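Local coordinates for protein X-PRO dipeptidase (Streptococcus pyogenes M1 GAS, PDB 3O5V) that probably hydrolyses dipeptides with a C-terminal proline as a manganese-dependent member of the M24B family, the deposited chain being its N-terminal creatinase/prolidase domain, at residues R9-L12 against D13-A17; F121-L124 against T125-V128. All coordinates share one frame; numbering follows the deposited sequence.

Interaction 1 of 2, residues R9-L12 against D13-A17; sequences RLYL and DQKGA
Lys15 sets CG over one face of the Tyr11 ring, at the C-terminal end of helix 3-14, which closes in a Schellman motif. In this CH-pi contact CG of Lys15 sits 3.9 Å from the Tyr11 ring centroid, 14° off the ring normal and displaced toward the rim on the CZ side. With chi1 at -179° the Tyr11 ring leans forward along the helix, toward Lys15. Bends at chi2 and chi3 of Lys15 then take the chain out past the CE1-CZ edge, with CE of Lys15 3.8 Å from Tyr11 OH.

At the same turn the regular helical bonding ends. Gln14 N still donates almost straight to Leu10 O at 2.8 Å, but Lys15 N reaches Tyr11 O along a more bent line. Gly16 takes a positive phi (57°), and the chain turns back on the last turn through two bonds: Gly16 N to Asp13 O at 3.2 Å, and Ala17 N to Leu12 O at 2.8 Å. Leu12 O also receives a long, weak bond from Lys15 N.

The reversal carries Ala17 to the buried side of the helix, where Leu12 and Ala17 form the apolar pair that commonly accompanies a Schellman motif. Both also touch Tyr99 of strand 97-100, so the helix end is seated on the sheet. On the exposed side Gln14 lies against Leu10, a contact left doubtful by the two conformers of Leu10. Within the buried pair, the methyl CD2 of Leu12 rests 4.0 Å from CB of Ala17.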
loop_
_atom_site.group_PDB
_atom_site.type_symbol
_atom_site.label_atom_id
_atom_site.label_comp_id
_atom_site.label_asym_id
_atom_site.label_seq_id
_atom_site.Cartn_x
_atom_site.Cartn_y
_atom_site.Cartn_z
ATOM N N ARG A 9 -2.145 -8.401 -8.895
ATOM C CA ARG A 9 -1.424 -9.608 -8.539
ATOM C C ARG A 9 -0.885 -10.363 -9.768
ATOM O O ARG A 9 0.243 -10.868 -9.724
ATOM C CB ARG A 9 -2.244 -10.503 -7.599
ATOM C CG ARG A 9 -2.422 -9.886 -6.179
ATOM C CD ARG A 9 -3.158 -10.824 -5.233
ATOM N NE ARG A 9 -4.590 -10.880 -5.552
ATOM C CZ ARG A 9 -5.537 -10.171 -4.939
ATOM N NH1 ARG A 9 -5.236 -9.345 -3.930
ATOM N NH2 ARG A 9 -6.805 -10.300 -5.334
ATOM N N LEU A 10 -1.645 -10.390 -10.868
ATOM C CA LEU A 10 -1.154 -10.993 -12.110
ATOM C C LEU A 10 0.067 -10.218 -12.612
ATOM O O LEU A 10 1.094 -10.812 -12.980
ATOM C CB LEU A 10 -2.253 -10.987 -13.174
ATOM C CG LEU A 10 -2.310 -12.121 -14.211
ATOM C CD1 LEU A 10 -3.055 -11.674 -15.468
ATOM C CD2 LEU A 10 -0.962 -12.746 -14.545
ATOM N N TYR A 11 -0.056 -8.894 -12.624
ATOM C CA TYR A 11 1.034 -8.010 -13.065
ATOM C C TYR A 11 2.328 -8.265 -12.304
ATOM O O TYR A 11 3.392 -8.432 -12.917
ATOM C CB TYR A 11 0.624 -6.547 -12.910
ATOM C CG TYR A 11 1.692 -5.570 -13.366
ATOM C CD1 TYR A 11 2.005 -5.428 -14.719
ATOM C CD2 TYR A 11 2.386 -4.792 -12.440
ATOM C CE1 TYR A 11 2.970 -4.518 -15.144
ATOM C CE2 TYR A 11 3.356 -3.883 -12.854
ATOM C CZ TYR A 11 3.648 -3.760 -14.203
ATOM O OH TYR A 11 4.608 -2.868 -14.613
ATOM N N LEU A 12 2.236 -8.291 -10.973
ATOM C CA LEU A 12 3.366 -8.622 -10.113
ATOM C C LEU A 12 3.989 -9.977 -10.464
ATOM O O LEU A 12 5.214 -10.097 -10.552
ATOM C CB LEU A 12 2.935 -8.594 -8.641
ATOM C CG LEU A 12 2.495 -7.229 -8.094
ATOM C CD1 LEU A 12 1.874 -7.401 -6.711
ATOM C CD2 LEU A 12 3.671 -6.238 -8.051
ATOM N N ASP A 13 3.147 -10.988 -10.681
ATOM C CA ASP A 13 3.638 -12.315 -11.052
ATOM C C ASP A 13 4.345 -12.302 -12.400
ATOM O O ASP A 13 5.402 -12.912 -12.537
ATOM C CB ASP A 13 2.513 -13.349 -11.032
ATOM C CG ASP A 13 2.156 -13.804 -9.618
ATOM O OD1 ASP A 13 2.914 -13.528 -8.658
ATOM O OD2 ASP A 13 1.097 -14.450 -9.464
ATOM N N GLN A 14 3.770 -11.602 -13.378
ATOM C CA GLN A 14 4.406 -11.391 -14.681
ATOM C C GLN A 14 5.750 -10.640 -14.611
ATOM O O GLN A 14 6.633 -10.877 -15.453
ATOM C CB GLN A 14 3.453 -10.659 -15.617
ATOM C CG GLN A 14 2.296 -11.532 -16.106
ATOM C CD GLN A 14 1.176 -10.754 -16.774
ATOM O OE1 GLN A 14 1.028 -9.545 -16.584
ATOM N NE2 GLN A 14 0.368 -11.454 -17.547
ATOM N N LYS A 15 5.902 -9.749 -13.623
ATOM C CA LYS A 15 7.151 -8.987 -13.426
ATOM C C LYS A 15 8.095 -9.644 -12.428
ATOM O O LYS A 15 9.175 -9.101 -12.130
ATOM C CB LYS A 15 6.860 -7.540 -12.986
ATOM C CG LYS A 15 5.898 -6.773 -13.892
ATOM C CD LYS A 15 6.385 -6.711 -15.345
ATOM C CE LYS A 15 7.229 -5.482 -15.607
ATOM N NZ LYS A 15 7.568 -5.362 -17.059
ATOM N N GLY A 16 7.698 -10.804 -11.907
ATOM C CA GLY A 16 8.462 -11.496 -10.869
ATOM C C GLY A 16 8.685 -10.642 -9.635
ATOM O O GLY A 16 9.757 -10.682 -9.034
ATOM N N ALA A 17 7.674 -9.859 -9.261
ATOM C CA ALA A 17 7.732 -9.033 -8.054
ATOM C C ALA A 17 6.764 -9.588 -7.022
ATOM O O ALA A 17 5.823 -10.299 -7.373
ATOM C CB ALA A 17 7.385 -7.599 -8.387
#

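Interaction 2 of 2, residues F121-L124 against T125-V128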
loop_
_atom_site.group_PDB
_atom_site.type_symbol
_atom_site.label_atom_id
_atom_site.label_comp_id
_atom_site.label_asym_id
_atom_site.label_seq_id
_atom_site.Cartn_x
_atom_site.Cartn_y
_atom_site.Cartn_z
ATOM N N PHE A 121 13.094 -1.360 -5.284
ATOM C CA PHE A 121 11.879 -0.635 -5.668
ATOM C C PHE A 121 11.851 -0.283 -7.149
ATOM O O PHE A 121 12.850 0.207 -7.702
ATOM C CB PHE A 121 11.714 0.640 -4.834
ATOM C CG PHE A 121 11.204 0.394 -3.443
ATOM C CD1 PHE A 121 9.934 0.826 -3.069
ATOM C CD2 PHE A 121 11.994 -0.261 -2.502
ATOM C CE1 PHE A 121 9.459 0.607 -1.777
ATOM C CE2 PHE A 121 11.526 -0.490 -1.209
ATOM C CZ PHE A 121 10.249 -0.058 -0.852
ATOM N N ASN A 122 10.698 -0.538 -7.767
ATOM C CA ASN A 122 10.446 -0.245 -9.181
ATOM C C ASN A 122 9.215 0.646 -9.324
ATOM O O ASN A 122 8.352 0.658 -8.446
ATOM C CB ASN A 122 10.225 -1.537 -9.975
ATOM C CG ASN A 122 11.476 -2.394 -10.075
ATOM O OD1 ASN A 122 11.395 -3.604 -10.306
ATOM N ND2 ASN A 122 12.640 -1.771 -9.910
ATOM N N ASN A 123 9.132 1.380 -10.435
ATOM C CA ASN A 123 8.036 2.326 -10.689
ATOM C C ASN A 123 6.724 1.674 -11.172
ATOM O O ASN A 123 6.696 1.003 -12.199
ATOM C CB ASN A 123 8.497 3.392 -11.697
ATOM C CG ASN A 123 7.551 4.586 -11.793
ATOM O OD1 ASN A 123 7.695 5.425 -12.690
ATOM N ND2 ASN A 123 6.604 4.684 -10.882
ATOM N N LEU A 124 5.648 1.909 -10.421
ATOM C CA LEU A 124 4.301 1.415 -10.730
ATOM C C LEU A 124 3.492 2.318 -11.651
ATOM O O LEU A 124 2.417 1.931 -12.121
ATOM C CB LEU A 124 3.485 1.312 -9.447
ATOM C CG LEU A 124 3.063 -0.021 -8.859
ATOM C CD1 LEU A 124 2.264 0.251 -7.572
ATOM C CD2 LEU A 124 2.291 -0.895 -9.850
ATOM N N THR A 125 3.967 3.534 -11.885
ATOM C CA THR A 125 3.128 4.511 -12.574
ATOM C C THR A 125 2.769 4.117 -14.029
ATOM O O THR A 125 1.656 4.408 -14.459
ATOM C CB THR A 125 3.613 5.988 -12.383
ATOM O OG1 THR A 125 4.937 6.143 -12.911
ATOM C CG2 THR A 125 3.599 6.361 -10.867
ATOM N N PRO A 126 3.674 3.409 -14.759
ATOM C CA PRO A 126 3.255 2.862 -16.055
ATOM C C PRO A 126 2.047 1.925 -15.951
ATOM O O PRO A 126 1.137 2.019 -16.772
ATOM C CB PRO A 126 4.494 2.092 -16.535
ATOM C CG PRO A 126 5.637 2.834 -15.922
ATOM C CD PRO A 126 5.130 3.232 -14.550
ATOM N N TYR A 127 2.028 1.041 -14.957
ATOM C CA TYR A 127 0.857 0.185 -14.764
ATOM C C TYR A 127 -0.389 1.024 -14.452
ATOM O O TYR A 127 -1.444 0.834 -15.063
ATOM C CB TYR A 127 1.079 -0.874 -13.672
ATOM C CG TYR A 127 -0.156 -1.725 -13.458
ATOM C CD1 TYR A 127 -0.371 -2.875 -14.223
ATOM C CD2 TYR A 127 -1.133 -1.357 -12.522
ATOM C CE1 TYR A 127 -1.517 -3.656 -14.054
ATOM C CE2 TYR A 127 -2.287 -2.128 -12.345
ATOM C CZ TYR A 127 -2.469 -3.275 -13.118
ATOM O OH TYR A 127 -3.591 -4.046 -12.949
ATOM N N VAL A 128 -0.259 1.946 -13.499
ATOM C CA VAL A 128 -1.369 2.805 -13.080
ATOM C C VAL A 128 -1.950 3.604 -14.251
ATOM O O VAL A 128 -3.152 3.564 -14.494
ATOM C CB VAL A 128 -0.956 3.713 -11.900
ATOM C CG1 VAL A 128 -1.972 4.840 -11.655
ATOM C CG2 VAL A 128 -0.772 2.858 -10.647
HETATM O O HOH W 1 4.558 -0.119 -13.810
#
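A chi1 of -167° extends the Asn123 side chain forward to the start of the next helix, while Thr125 holds OG1 between its own backbone N and carbonyl carbon (chi1 61°). The two side chains cross obliquely, and CG of Asn123 comes within 3.2 Å of Thr125 OG1. They meet at a strand-to-helix junction of the creatinase/prolidase N-terminal domain, where strand 120-123, at one edge of the mixed sheet, runs directly into the short helix 125-129.

The first helical backbone bond spans this junction: Val128 N donates to Leu124 O at 3.0 Å, nearly straight at 170°. One residue earlier a water links the backbone, donating to Asn123 O at 2.9 Å and accepting from Tyr127 N at 3.0 Å. It thus bridges the last strand residue and the first turn, giving both polar groups a partner. Pro126, whose nitrogen has no hydrogen to give, fits into that turn and sets its CD against Asn123 O at 3.6 Å; its ring meets the Asn123 side chain at about a right angle.

Leu124 faces the other way, into the interior, where it touches Tyr99 of the adjacent strand 97-100, and Ala20 and Phe22 of strand 19-22 beyond it. Val128 also reaches Phe22, so both residues help seat the helix against the sheet. Leu124 and Tyr127 lie side by side and point the same way, with CD2 of Leu124 4.0 Å from CB of Tyr127. Val128 places its CG2 methyl beside the backbone of Leu124, 3.6 Å from Leu124 O.

Overall arrangement
The chain enters through helix 3-14, whose last turn interaction 1 closes before the chain passes on to strand 19-22. More than a hundred residues later, interaction 2 turns the chain from strand 120-123 into helix 125-129, close to the C terminus of the domain. The contacts follow in series, neither nested nor crossed, each closing only a local turn. In space their centres are about 12 Å apart and they touch: the Tyr11 and Tyr127 rings meet at about 40°, Tyr11 CG being 3.5 Å from Tyr127 CD1. Tyr99 of strand 97-100 touches both, through Leu12, Lys15 and Ala17 at the end of the first helix and through Leu124 at the strand-to-helix junction.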